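Local coordinates for adhesion G-protein coupled receptor G6 (PDB 6V55) that probably acts in cell adhesion and myelination as a receptor whose large extracellular region carries a calcium-binding CUB domain, at residues L48-E53 with K104-S109; F273-H278 with N295-D300; C58-V63 with N96-V101. All blocks are in the same frame, centred on the assembly; numbering follows the deposited sequence.

Interaction 1: L48-E53 with K104-S109; sequences LDFELE and KGFHIS. With CA (calcium ion), chain C.
The imidazole of His107 carries Leu48 CD1 over one face: the methyl carbon sits 3.6 Å from the His107 ring centroid and only 11° off the normal, which makes the contact CH-pi. At its rim, His107 NE2 hydrogen-bonds Ser15. The Phe106 ring receives Leu52 CD1 at its edge, with Phe106 CD2 3.9 Å from that methyl, while Phe95 packs edge-to-face against the same ring. Phe106 CG stands between the backbone N and the carbonyl carbon (chi1 49°), and its CB lies against Phe50 CD2.

On the face Asp49 shares with His107, away from Phe50 and Phe106, the Asp49 and Lys104 side chains cross at about a right angle. Lys104 NZ meets the syn lone pair of Asp49 OD2 at 2.7 Å in a salt bridge; Tyr21 OH is a second partner of that oxygen. An alanine in place of Lys104 would probably leave the Asp49 carboxylate without its cationic mate and with Tyr21 OH as partner.

The backbones pair antiparallel. Glu51 N donates to Gly105 O at 2.8 Å (169°), and Gly105 N returns a bond to Glu51 O at 3.0 Å. His107 N bonds Asp49 O, and Leu48 N reaches His107 O at 2.6 Å. Because Leu48 and Asp49 both face His107, the pairing is interrupted by a classic beta bulge, here between two central strands of a CUB-domain sheet.

Interaction 2: F273-H278 with N295-D300; sequences FRLWDH and NVVDWD
Trp299 meets Phe273 by laying its indole against the backbone of the strand. Followed outward, Trp299 CB lies near Phe273 N and O; CG, CD2 and CE3 then come progressively nearer Phe273 N, CE3 to 3.4 Å, the nitrogen standing 3.2 Å above the indole plane, offset toward the rim. Trp299 CE3 also meets Phe273 CB at 3.6 Å, and CZ3 touches that carbon too. Trp299 CB points toward the strand, and with CG anti to the backbone N (chi1 -158°) the six-membered ring reaches Phe273 CB; its other neighbours include Trp304, edge-to-face, and Tyr271.

The two segments run in opposite senses, their end-to-end directions 173° apart. Leu275 N donates to Val297 O at 2.9 Å, and Val296 N donates to Leu275 O at 3.0 Å with an angle of 172° at the hydrogen. Val296 and Val297 both face Leu275, the signature of a classic beta bulge. Leu275 CB packs on Val297 CB at 4.0 Å.

At the far end, Asn295 N lies over one face of the Trp276 indole, and Asn295 CB is 3.5 Å from Trp276 CD1. Arg274 and Asp298 lie side by side, pointing the same way, yet only aliphatic carbon touches carboxylate: Arg274 CG is 3.4 Å from Asp298 OD1. Asp298 instead forms its salt bridge with Arg118, and Arg274 NH1 bonds Thr289 O.

The chemistry therefore implies that main-chain hydrogen bonds and apolar or aromatic packing hold 295-300 against strand 268-276 of the pentraxin-like domain, the charged ends of Arg274 and Asp298 having partners beyond both segments.

Interaction 3: C58-V63 with N96-V101; sequences CIYDRV and NSDFSV. With CA (calcium ion), chain C.
Asn96 and Arg62 form an antiparallel hydrogen-bonded pair that leads from the CUB-domain sheet into its calcium site. Asn96 N donates to Arg62 O at 3.1 Å with an angle of 171° at the hydrogen, and Arg62 N returns a bond to Asn96 O. The Arg62 side chain turns back to its own loop, its NE bonding Cys58 O, which lies close to the guanidinium plane.

Next, Ser97 packs its CA and CB against Asp61 OD1, while its hydroxyl is engaged by Gln29 N. Asp98 follows with two tasks. Its backbone N reaches Asp61 OD1 at 3.0 Å, from 37° above the carboxylate plane, so this oxygen is gripped by an N-H as well as by the metal. Its carboxylate is divided: Asp98 OD2 binds calcium at 2.5 Å, whereas Asp98 OD1 lies 3.5 Å from Tyr60 CB and forms a salt bridge with Lys477. CG of Asp98 lies between the backbone N and the carbonyl carbon (chi1 57°), which brings the carboxylate to the ion.

Beyond Phe99, the chain bends so that Ser100 O and Val101 O both coordinate calcium. Glu53 and a water add further ligands; that water also donates to Asp98 O at 2.6 Å. Tyr25 OH hydrogen-bonds Asp61 OD2. Roughly opposite Ser100 O, Asp61 chelates the ion through both oxygens, with calcium 2.5 Å from Asp61 OD1 and 2.7 Å from Asp61 OD2.

How the interactions relate
Interactions 1 and 3 belong to one CUB domain, their centres about 13 Å apart, and they converge on the same calcium ion. Segment 48-53 leaves its sheet and delivers Glu53, whose OE1 lies 3.2 Å from Asp61 OD1 and 3.1 Å from Val101 O of interaction 3; the ion probably offsets the repulsion between the Glu53 and Asp61 carboxylates. In sequence, interaction 3 is nested inside interaction 1; the protein ligands come from loops beside strands of both sheets: Glu53 after 41-51, Asp61 before 62-66, the rest after 90-96. Interaction 2 stands apart in the pentraxin-like domain, its centre about 42 Å from that of interaction 1 and about 51 Å from that of interaction 3, touching neither.

Interaction 1: L48-E53 with K104-S109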
loop_
_atom_site.group_PDB
_atom_site.type_symbol
_atom_site.label_atom_id
_atom_site.label_comp_id
_atom_site.label_asym_id
_atom_site.label_seq_id
_atom_site.Cartn_x
_atom_site.Cartn_y
_atom_site.Cartn_z
ATOM N N LEU A 48 8.078 9.061 -3.989
ATOM C CA LEU A 48 9.441 9.525 -4.170
ATOM C C LEU A 48 10.365 8.412 -4.640
ATOM O O LEU A 48 11.433 8.695 -5.202
ATOM C CB LEU A 48 9.953 10.121 -2.857
ATOM C CG LEU A 48 8.998 11.148 -2.233
ATOM C CD1 LEU A 48 9.428 11.581 -0.814
ATOM C CD2 LEU A 48 8.886 12.340 -3.142
ATOM N N ASP A 49 9.970 7.162 -4.421
ATOM C CA ASP A 49 10.744 5.958 -4.694
ATOM C C ASP A 49 9.786 4.787 -4.571
ATOM O O ASP A 49 8.878 4.832 -3.741
ATOM C CB ASP A 49 11.895 5.796 -3.702
ATOM C CG ASP A 49 12.895 4.762 -4.147
ATOM O OD1 ASP A 49 12.812 4.360 -5.333
ATOM O OD2 ASP A 49 13.739 4.332 -3.318
ATOM N N PHE A 50 9.975 3.756 -5.402
ATOM C CA PHE A 50 9.036 2.622 -5.447
ATOM C C PHE A 50 9.712 1.447 -6.135
ATOM O O PHE A 50 9.954 1.516 -7.353
ATOM C CB PHE A 50 7.732 2.986 -6.203
ATOM C CG PHE A 50 6.692 1.875 -6.257
ATOM C CD1 PHE A 50 6.639 0.965 -7.332
ATOM C CD2 PHE A 50 5.714 1.788 -5.277
ATOM C CE1 PHE A 50 5.690 -0.042 -7.377
ATOM C CE2 PHE A 50 4.749 0.804 -5.329
ATOM C CZ PHE A 50 4.739 -0.111 -6.384
ATOM N N GLU A 51 9.915 0.345 -5.408
ATOM C CA GLU A 51 10.303 -0.916 -6.029
ATOM C C GLU A 51 9.630 -2.061 -5.286
ATOM O O GLU A 51 9.927 -2.295 -4.111
ATOM C CB GLU A 51 11.821 -1.100 -6.030
ATOM C CG GLU A 51 12.279 -2.427 -6.648
ATOM C CD GLU A 51 13.759 -2.769 -6.376
ATOM O OE1 GLU A 51 14.314 -2.382 -5.306
ATOM O OE2 GLU A 51 14.362 -3.441 -7.251
ATOM N N LEU A 52 8.734 -2.774 -5.966
ATOM C CA LEU A 52 8.086 -3.953 -5.409
ATOM C C LEU A 52 8.441 -5.172 -6.247
ATOM O O LEU A 52 8.968 -5.059 -7.357
ATOM C CB LEU A 52 6.568 -3.779 -5.362
ATOM C CG LEU A 52 5.966 -3.495 -3.990
ATOM C CD1 LEU A 52 6.458 -2.159 -3.488
ATOM C CD2 LEU A 52 4.472 -3.472 -4.106
ATOM N N GLU A 53 8.170 -6.345 -5.683
ATOM C CA GLU A 53 8.295 -7.603 -6.410
ATOM C C GLU A 53 7.301 -7.617 -7.565
ATOM O O GLU A 53 6.110 -7.371 -7.363
ATOM C CB GLU A 53 8.038 -8.768 -5.462
ATOM C CG GLU A 53 7.911 -10.087 -6.149
ATOM C CD GLU A 53 7.584 -11.243 -5.203
ATOM O OE1 GLU A 53 7.077 -11.013 -4.084
ATOM O OE2 GLU A 53 7.830 -12.410 -5.589
ATOM N N LYS A 104 12.734 -3.257 -2.163
ATOM C CA LYS A 104 13.094 -2.118 -1.328
ATOM C C LYS A 104 11.872 -1.483 -0.679
ATOM O O LYS A 104 11.912 -1.098 0.496
ATOM C CB LYS A 104 13.828 -1.107 -2.192
ATOM C CG LYS A 104 14.471 0.033 -1.458
ATOM C CD LYS A 104 14.473 1.292 -2.304
ATOM C CE LYS A 104 15.022 1.071 -3.713
ATOM N NZ LYS A 104 14.960 2.293 -4.586
ATOM N N GLY A 105 10.767 -1.406 -1.410
ATOM C CA GLY A 105 9.587 -0.770 -0.885
ATOM C C GLY A 105 9.374 0.599 -1.488
ATOM O O GLY A 105 9.556 0.780 -2.702
ATOM N N PHE A 106 9.012 1.572 -0.654
ATOM C CA PHE A 106 8.578 2.841 -1.200
ATOM C C PHE A 106 8.651 3.949 -0.164
ATOM O O PHE A 106 8.643 3.706 1.045
ATOM C CB PHE A 106 7.159 2.764 -1.767
ATOM C CG PHE A 106 6.145 2.133 -0.856
ATOM C CD1 PHE A 106 5.391 2.918 0.020
ATOM C CD2 PHE A 106 5.877 0.766 -0.929
ATOM C CE1 PHE A 106 4.406 2.335 0.839
ATOM C CE2 PHE A 106 4.903 0.177 -0.115
ATOM C CZ PHE A 106 4.172 0.960 0.763
ATOM N N HIS A 107 8.682 5.176 -0.681
ATOM C CA HIS A 107 8.677 6.402 0.104
ATOM C C HIS A 107 7.679 7.341 -0.551
ATOM O O HIS A 107 7.891 7.769 -1.691
ATOM C CB HIS A 107 10.071 7.031 0.142
ATOM C CG HIS A 107 10.189 8.214 1.052
ATOM N ND1 HIS A 107 11.299 9.029 1.061
ATOM C CD2 HIS A 107 9.347 8.718 1.985
ATOM C CE1 HIS A 107 11.129 9.994 1.945
ATOM N NE2 HIS A 107 9.959 9.822 2.532
ATOM N N ILE A 108 6.605 7.662 0.166
ATOM C CA ILE A 108 5.488 8.439 -0.352
ATOM C C ILE A 108 5.389 9.743 0.433
ATOM O O ILE A 108 5.449 9.740 1.667
ATOM C CB ILE A 108 4.182 7.634 -0.249
ATOM C CG1 ILE A 108 4.261 6.366 -1.103
ATOM C CG2 ILE A 108 2.962 8.463 -0.623
ATOM C CD1 ILE A 108 3.021 5.492 -0.949
ATOM N N SER A 109 5.264 10.858 -0.278
ATOM C CA SER A 109 4.982 12.152 0.326
ATOM C C SER A 109 3.519 12.500 0.097
ATOM O O SER A 109 3.024 12.382 -1.026
ATOM C CB SER A 109 5.861 13.235 -0.288
ATOM O OG SER A 109 5.442 13.500 -1.618
HETATM CA CA CA C . 7.068 -10.853 -1.639
HETATM O O HOH W 1 7.166 -10.577 0.903
#

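Interaction 2: F273-H278 with N295-D300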
loop_
_atom_site.group_PDB
_atom_site.type_symbol
_atom_site.label_atom_id
_atom_site.label_comp_id
_atom_site.label_asym_id
_atom_site.label_seq_id
_atom_site.Cartn_x
_atom_site.Cartn_y
_atom_site.Cartn_z
ATOM N N PHE A 273 -14.371 35.062 -11.803
ATOM C CA PHE A 273 -14.216 36.516 -11.817
ATOM C C PHE A 273 -12.751 36.875 -12.049
ATOM O O PHE A 273 -11.882 36.543 -11.231
ATOM C CB PHE A 273 -14.718 37.128 -10.507
ATOM C CG PHE A 273 -14.851 38.640 -10.540
ATOM C CD1 PHE A 273 -13.783 39.471 -10.171
ATOM C CD2 PHE A 273 -16.049 39.222 -10.893
ATOM C CE1 PHE A 273 -13.904 40.844 -10.201
ATOM C CE2 PHE A 273 -16.178 40.605 -10.913
ATOM C CZ PHE A 273 -15.101 41.415 -10.564
ATOM N N ARG A 274 -12.485 37.581 -13.146
ATOM C CA ARG A 274 -11.133 37.959 -13.531
ATOM C C ARG A 274 -11.114 39.419 -13.988
ATOM O O ARG A 274 -12.124 39.958 -14.441
ATOM C CB ARG A 274 -10.584 37.042 -14.645
ATOM C CG ARG A 274 -10.510 35.536 -14.330
ATOM C CD ARG A 274 -10.504 34.691 -15.606
ATOM N NE ARG A 274 -11.835 34.530 -16.191
ATOM C CZ ARG A 274 -12.059 34.173 -17.459
ATOM N NH1 ARG A 274 -11.030 33.942 -18.278
ATOM N NH2 ARG A 274 -13.313 34.060 -17.913
ATOM N N LEU A 275 -9.944 40.054 -13.854
ATOM C CA LEU A 275 -9.742 41.470 -14.164
ATOM C C LEU A 275 -8.399 41.668 -14.854
ATOM O O LEU A 275 -7.408 41.034 -14.488
ATOM C CB LEU A 275 -9.801 42.326 -12.892
ATOM C CG LEU A 275 -9.687 43.850 -12.963
ATOM C CD1 LEU A 275 -10.726 44.436 -13.905
ATOM C CD2 LEU A 275 -9.853 44.402 -11.569
ATOM N N TRP A 276 -8.368 42.566 -15.834
ATOM C CA TRP A 276 -7.180 42.835 -16.632
ATOM C C TRP A 276 -6.914 44.334 -16.718
ATOM O O TRP A 276 -7.807 45.160 -16.524
ATOM C CB TRP A 276 -7.321 42.316 -18.066
ATOM C CG TRP A 276 -7.207 40.843 -18.279
ATOM C CD1 TRP A 276 -6.096 40.151 -18.690
ATOM C CD2 TRP A 276 -8.259 39.878 -18.161
ATOM N NE1 TRP A 276 -6.390 38.813 -18.813
ATOM C CE2 TRP A 276 -7.711 38.621 -18.497
ATOM C CE3 TRP A 276 -9.615 39.954 -17.802
ATOM C CZ2 TRP A 276 -8.471 37.451 -18.480
ATOM C CZ3 TRP A 276 -10.377 38.787 -17.793
ATOM C CH2 TRP A 276 -9.802 37.555 -18.125
ATOM N N ASP A 277 -5.671 44.649 -17.112
ATOM C CA ASP A 277 -5.108 45.992 -17.221
ATOM C C ASP A 277 -5.548 46.746 -18.466
ATOM O O ASP A 277 -5.409 47.973 -18.518
ATOM C CB ASP A 277 -3.587 45.890 -17.257
ATOM C CG ASP A 277 -2.949 46.410 -16.015
ATOM O OD1 ASP A 277 -3.695 46.954 -15.166
ATOM O OD2 ASP A 277 -1.701 46.284 -15.893
ATOM N N HIS A 278 -6.018 46.048 -19.485
ATOM C CA HIS A 278 -6.319 46.652 -20.769
ATOM C C HIS A 278 -7.727 46.256 -21.167
ATOM O O HIS A 278 -8.288 45.289 -20.641
ATOM C CB HIS A 278 -5.324 46.207 -21.849
ATOM C CG HIS A 278 -5.029 44.737 -21.826
ATOM N ND1 HIS A 278 -4.096 44.177 -20.976
ATOM C CD2 HIS A 278 -5.546 43.711 -22.543
ATOM C CE1 HIS A 278 -4.054 42.870 -21.166
ATOM N NE2 HIS A 278 -4.920 42.563 -22.116
ATOM N N ASN A 295 -5.079 39.342 -15.253
ATOM C CA ASN A 295 -3.823 40.087 -15.167
ATOM C C ASN A 295 -3.641 40.817 -13.855
ATOM O O ASN A 295 -2.509 41.112 -13.474
ATOM C CB ASN A 295 -3.746 41.133 -16.274
ATOM C CG ASN A 295 -2.692 40.809 -17.265
ATOM O OD1 ASN A 295 -2.024 39.771 -17.153
ATOM N ND2 ASN A 295 -2.517 41.680 -18.249
ATOM N N VAL A 296 -4.729 41.212 -13.222
ATOM C CA VAL A 296 -4.706 41.851 -11.920
ATOM C C VAL A 296 -5.327 40.944 -10.886
ATOM O O VAL A 296 -4.710 40.635 -9.868
ATOM C CB VAL A 296 -5.422 43.216 -11.963
ATOM C CG1 VAL A 296 -5.391 43.863 -10.598
ATOM C CG2 VAL A 296 -4.792 44.100 -13.021
ATOM N N VAL A 297 -6.558 40.499 -11.134
ATOM C CA VAL A 297 -7.280 39.581 -10.264
ATOM C C VAL A 297 -7.631 38.355 -11.100
ATOM O O VAL A 297 -8.100 38.486 -12.235
ATOM C CB VAL A 297 -8.539 40.245 -9.668
ATOM C CG1 VAL A 297 -9.273 39.307 -8.773
ATOM C CG2 VAL A 297 -8.175 41.489 -8.869
ATOM N N ASP A 298 -7.360 37.169 -10.558
ATOM C CA ASP A 298 -7.714 35.900 -11.179
ATOM C C ASP A 298 -8.547 35.077 -10.203
ATOM O O ASP A 298 -8.495 35.286 -8.986
ATOM C CB ASP A 298 -6.447 35.132 -11.600
ATOM C CG ASP A 298 -6.741 33.948 -12.502
ATOM O OD1 ASP A 298 -7.585 34.065 -13.411
ATOM O OD2 ASP A 298 -6.125 32.882 -12.288
ATOM N N TRP A 299 -9.342 34.161 -10.753
ATOM C CA TRP A 299 -10.164 33.249 -9.970
ATOM C C TRP A 299 -9.314 32.107 -9.453
ATOM O O TRP A 299 -9.193 31.047 -10.077
ATOM C CB TRP A 299 -11.320 32.720 -10.805
ATOM C CG TRP A 299 -12.495 32.205 -10.022
ATOM C CD1 TRP A 299 -13.017 30.949 -10.096
ATOM C CD2 TRP A 299 -13.378 32.952 -9.156
ATOM N NE1 TRP A 299 -14.128 30.849 -9.296
ATOM C CE2 TRP A 299 -14.372 32.060 -8.709
ATOM C CE3 TRP A 299 -13.397 34.272 -8.684
ATOM C CZ2 TRP A 299 -15.369 32.438 -7.815
ATOM C CZ3 TRP A 299 -14.408 34.653 -7.800
ATOM C CH2 TRP A 299 -15.373 33.733 -7.374
ATOM N N ASP A 300 -8.755 32.332 -8.279
ATOM C CA ASP A 300 -7.653 31.571 -7.736
ATOM C C ASP A 300 -7.563 32.040 -6.298
ATOM O O ASP A 300 -7.683 33.243 -6.040
ATOM C CB ASP A 300 -6.364 31.845 -8.518
ATOM C CG ASP A 300 -5.263 30.873 -8.200
ATOM O OD1 ASP A 300 -4.744 30.892 -7.053
ATOM O OD2 ASP A 300 -4.908 30.098 -9.115
#

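Interaction 3: C58-V63 with N96-V101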
loop_
_atom_site.group_PDB
_atom_site.type_symbol
_atom_site.label_atom_id
_atom_site.label_comp_id
_atom_site.label_asym_id
_atom_site.label_seq_id
_atom_site.Cartn_x
_atom_site.Cartn_y
_atom_site.Cartn_z
ATOM N N CYS A 58 -0.036 -8.213 -10.476
ATOM C CA CYS A 58 0.494 -7.763 -9.181
ATOM C C CYS A 58 0.116 -8.710 -8.025
ATOM O O CYS A 58 -0.135 -8.274 -6.896
ATOM C CB CYS A 58 0.081 -6.300 -8.928
ATOM S SG CYS A 58 1.125 -5.040 -9.861
ATOM N N ILE A 59 0.075 -10.022 -8.314
ATOM C CA ILE A 59 -0.506 -10.987 -7.383
ATOM C C ILE A 59 0.465 -11.456 -6.313
ATOM O O ILE A 59 0.086 -12.291 -5.476
ATOM C CB ILE A 59 -1.068 -12.230 -8.111
ATOM C CG1 ILE A 59 0.052 -13.072 -8.712
ATOM C CG2 ILE A 59 -2.053 -11.845 -9.206
ATOM C CD1 ILE A 59 -0.334 -14.532 -8.868
ATOM N N TYR A 60 1.695 -10.935 -6.290
ATOM C CA TYR A 60 2.657 -11.297 -5.248
ATOM C C TYR A 60 2.706 -10.192 -4.196
ATOM O O TYR A 60 2.105 -10.344 -3.129
ATOM C CB TYR A 60 4.045 -11.558 -5.837
ATOM C CG TYR A 60 4.165 -12.833 -6.669
ATOM C CD1 TYR A 60 3.187 -13.811 -6.630
ATOM C CD2 TYR A 60 5.273 -13.047 -7.492
ATOM C CE1 TYR A 60 3.292 -14.959 -7.397
ATOM C CE2 TYR A 60 5.386 -14.192 -8.258
ATOM C CZ TYR A 60 4.398 -15.142 -8.200
ATOM O OH TYR A 60 4.506 -16.297 -8.944
ATOM N N ASP A 61 3.402 -9.083 -4.459
ATOM C CA ASP A 61 3.314 -7.905 -3.609
ATOM C C ASP A 61 2.630 -6.808 -4.394
ATOM O O ASP A 61 2.966 -6.588 -5.557
ATOM C CB ASP A 61 4.685 -7.386 -3.168
ATOM C CG ASP A 61 5.564 -8.461 -2.559
ATOM O OD1 ASP A 61 5.016 -9.514 -2.188
ATOM O OD2 ASP A 61 6.800 -8.253 -2.458
ATOM N N ARG A 62 1.702 -6.084 -3.771
ATOM C CA ARG A 62 1.025 -4.997 -4.473
ATOM C C ARG A 62 0.813 -3.816 -3.539
ATOM O O ARG A 62 0.712 -3.975 -2.321
ATOM C CB ARG A 62 -0.324 -5.447 -5.071
ATOM C CG ARG A 62 -1.356 -5.880 -4.059
ATOM C CD ARG A 62 -2.746 -6.046 -4.694
ATOM N NE ARG A 62 -2.772 -7.066 -5.740
ATOM C CZ ARG A 62 -3.866 -7.694 -6.180
ATOM N NH1 ARG A 62 -5.074 -7.423 -5.673
ATOM N NH2 ARG A 62 -3.742 -8.615 -7.135
ATOM N N VAL A 63 0.777 -2.624 -4.125
ATOM C CA VAL A 63 0.307 -1.409 -3.466
ATOM C C VAL A 63 -0.989 -1.020 -4.155
ATOM O O VAL A 63 -1.020 -0.941 -5.385
ATOM C CB VAL A 63 1.333 -0.269 -3.557
ATOM C CG1 VAL A 63 0.726 1.074 -3.141
ATOM C CG2 VAL A 63 2.499 -0.576 -2.685
ATOM N N ASN A 96 0.542 -4.821 0.628
ATOM C CA ASN A 96 0.538 -6.223 1.041
ATOM C C ASN A 96 1.705 -6.948 0.382
ATOM O O ASN A 96 1.917 -6.814 -0.830
ATOM C CB ASN A 96 -0.778 -6.887 0.669
ATOM C CG ASN A 96 -1.935 -6.300 1.414
ATOM O OD1 ASN A 96 -2.070 -6.491 2.631
ATOM N ND2 ASN A 96 -2.783 -5.571 0.705
ATOM N N SER A 97 2.485 -7.677 1.178
ATOM C CA SER A 97 3.570 -8.484 0.645
ATOM C C SER A 97 3.227 -9.930 0.956
ATOM O O SER A 97 2.486 -10.203 1.901
ATOM C CB SER A 97 4.921 -8.138 1.275
ATOM O OG SER A 97 4.799 -8.152 2.693
ATOM N N ASP A 98 3.767 -10.864 0.177
ATOM C CA ASP A 98 3.450 -12.244 0.491
ATOM C C ASP A 98 4.600 -12.816 1.321
ATOM O O ASP A 98 5.320 -12.052 1.964
ATOM C CB ASP A 98 3.110 -13.055 -0.772
ATOM C CG ASP A 98 4.209 -13.054 -1.849
ATOM O OD1 ASP A 98 3.903 -13.494 -2.978
ATOM O OD2 ASP A 98 5.374 -12.687 -1.628
ATOM N N PHE A 99 4.801 -14.140 1.285
ATOM C CA PHE A 99 5.712 -14.866 2.172
ATOM C C PHE A 99 7.164 -14.875 1.713
ATOM O O PHE A 99 8.018 -15.295 2.497
ATOM C CB PHE A 99 5.256 -16.328 2.349
ATOM C CG PHE A 99 4.895 -17.029 1.053
ATOM C CD1 PHE A 99 5.871 -17.698 0.311
ATOM C CD2 PHE A 99 3.583 -17.037 0.584
ATOM C CE1 PHE A 99 5.553 -18.336 -0.890
ATOM C CE2 PHE A 99 3.265 -17.665 -0.612
ATOM C CZ PHE A 99 4.262 -18.318 -1.348
ATOM N N SER A 100 7.480 -14.466 0.483
ATOM C CA SER A 100 8.851 -14.614 0.001
ATOM C C SER A 100 9.128 -13.572 -1.075
ATOM O O SER A 100 8.201 -13.037 -1.673
ATOM C CB SER A 100 9.094 -16.004 -0.577
ATOM O OG SER A 100 8.497 -16.060 -1.860
ATOM N N VAL A 101 10.430 -13.332 -1.338
ATOM C CA VAL A 101 10.990 -12.347 -2.280
ATOM C C VAL A 101 10.586 -10.921 -1.923
ATOM O O VAL A 101 9.475 -10.481 -2.231
ATOM C CB VAL A 101 10.621 -12.642 -3.756
ATOM C CG1 VAL A 101 11.353 -11.717 -4.694
ATOM C CG2 VAL A 101 10.885 -14.102 -4.106
HETATM CA CA CA C . 7.068 -10.853 -1.639
HETATM O O HOH W 1 7.166 -10.577 0.903
#